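Oxidoreductase, short chain dehydrogenase/reductase family protein (Collinsella aerofaciens ATCC 25986, PDB 5GT9) catalyses the NADPH-dependent reduction of the 7-oxo group of 7-oxolithocholate to give ursodeoxycholate, as a homodimeric short-chain dehydrogenase/reductase. Local coordinates at the interface of chains A and B. Numbering follows the deposited sequence. Chains: chain A/B, Oxidoreductase, short chain dehydrogenase/reductase family protein.

The interface of chains A and B. Residues chain A 188, 190, 194, 207, 211; chain B 256, 259-260.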
loop_
_atom_site.group_PDB
_atom_site.type_symbol
_atom_site.label_atom_id
_atom_site.label_comp_id
_atom_site.label_asym_id
_atom_site.label_seq_id
_atom_site.Cartn_x
_atom_site.Cartn_y
_atom_site.Cartn_z
ATOM N N THR A 188 -7.840 5.624 10.295
ATOM C CA THR A 188 -7.452 5.146 8.979
ATOM C C THR A 188 -5.933 5.105 8.861
ATOM O O THR A 188 -5.276 6.104 9.122
ATOM C CB THR A 188 -8.021 6.047 7.872
ATOM O OG1 THR A 188 -9.436 6.162 8.052
ATOM C CG2 THR A 188 -7.750 5.473 6.468
ATOM N N LEU A 190 -2.562 4.148 6.516
ATOM C CA LEU A 190 -2.192 4.102 5.089
ATOM C C LEU A 190 -1.357 2.891 4.769
ATOM O O LEU A 190 -0.124 2.895 4.912
ATOM C CB LEU A 190 -1.408 5.334 4.692
ATOM C CG LEU A 190 -2.209 6.639 4.875
ATOM C CD1 LEU A 190 -1.299 7.849 4.816
ATOM C CD2 LEU A 190 -3.259 6.701 3.752
ATOM N N LEU A 194 -4.512 1.040 0.060
ATOM C CA LEU A 194 -5.244 2.274 0.341
ATOM C C LEU A 194 -4.507 3.474 -0.163
ATOM O O LEU A 194 -5.088 4.380 -0.795
ATOM C CB LEU A 194 -5.494 2.389 1.823
ATOM C CG LEU A 194 -6.579 3.325 2.248
ATOM C CD1 LEU A 194 -7.874 3.119 1.451
ATOM C CD2 LEU A 194 -6.733 3.074 3.721
ATOM N N VAL A 207 -7.184 14.194 2.782
ATOM C CA VAL A 207 -7.180 12.809 3.305
ATOM C C VAL A 207 -5.910 12.565 4.112
ATOM O O VAL A 207 -5.973 11.993 5.209
ATOM C CB VAL A 207 -7.264 11.790 2.141
ATOM C CG1 VAL A 207 -6.735 10.423 2.524
ATOM C CG2 VAL A 207 -8.659 11.805 1.567
ATOM N N ALA A 211 -5.563 10.629 7.774
ATOM C CA ALA A 211 -5.009 9.273 7.739
ATOM C C ALA A 211 -3.542 9.264 8.087
ATOM O O ALA A 211 -2.806 10.153 7.685
ATOM C CB ALA A 211 -5.238 8.649 6.373
ATOM N N TYR B 256 -12.790 -1.390 2.364
ATOM C CA TYR B 256 -11.503 -0.844 2.803
ATOM C C TYR B 256 -10.995 0.271 1.900
ATOM O O TYR B 256 -10.499 1.303 2.372
ATOM C CB TYR B 256 -10.456 -1.929 2.988
ATOM C CG TYR B 256 -9.206 -1.503 3.712
ATOM C CD1 TYR B 256 -9.220 -1.332 5.093
ATOM C CD2 TYR B 256 -8.011 -1.256 3.027
ATOM C CE1 TYR B 256 -8.080 -0.953 5.793
ATOM C CE2 TYR B 256 -6.872 -0.835 3.728
ATOM C CZ TYR B 256 -6.907 -0.696 5.103
ATOM O OH TYR B 256 -5.749 -0.259 5.822
ATOM N N SER B 259 -12.260 3.715 2.682
ATOM C CA SER B 259 -11.995 4.195 4.049
ATOM C C SER B 259 -11.881 5.703 4.236
ATOM O O SER B 259 -12.112 6.200 5.365
ATOM C CB SER B 259 -10.641 3.622 4.556
ATOM O OG SER B 259 -10.790 2.266 4.814
ATOM N N PHE B 260 -11.365 6.425 3.256
ATOM C CA PHE B 260 -11.165 7.850 3.405
ATOM C C PHE B 260 -12.479 8.609 3.456
ATOM O O PHE B 260 -12.512 9.727 4.013
ATOM C CB PHE B 260 -10.391 8.430 2.229
ATOM C CG PHE B 260 -9.020 7.863 2.036
ATOM C CD1 PHE B 260 -8.251 7.529 3.134
ATOM C CD2 PHE B 260 -8.469 7.716 0.772
ATOM C CE1 PHE B 260 -6.977 7.049 2.966
ATOM C CE2 PHE B 260 -7.151 7.249 0.613
ATOM C CZ PHE B 260 -6.446 6.890 1.720
#
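B:Phe260 pushes its ring between A:Val207 and A:Leu194, an apolar plug at the dimer interface of this short-chain dehydrogenase/reductase. The ring comes from the C-terminal segment of chain B, which is required for activity. It enters a pocket formed by the loops and short helices that follow strand 179-186 of chain A. CG1 of A:Val207 sits over the centre of one ring face, 3.3 Å from atom CD1 of B:Phe260, in a CH-pi contact. This methyl lies anti to the backbone N (chi1 158°), which points it at the ring. On the opposite face, CD1 of A:Leu194 stands offset toward the rim. CG of A:Leu194 reaches CZ of B:Phe260 at 3.6 Å. The far end of the ring also meets CD2 of A:Leu190, 3.8 Å from CZ of B:Phe260. CB of A:Ala211 and CG2 of A:Thr188 lie near CE1 of B:Phe260. Without the ring, as with an alanine here, A:Val207 CG1 and A:Leu194 CG are likely to face a gap, and the hold of the C-terminal segment on chain A to weaken.

Farther out, CD2 of A:Leu194 packs on CE2 of B:Tyr256 at 3.9 Å, the two side chains crossing at about a right angle. CB of B:Ser259 fills in beside CG2 of A:Thr188. At the polar rim, OG of B:Ser259 donates a hydrogen bond of 2.6 Å to the backbone O of B:Tyr256. The hydroxyl approaches at 128° to the C=O bond, tilted 16° from the carbonyl plane. The bond ties the end of helix 250-257 to the turn that presents B:Phe260.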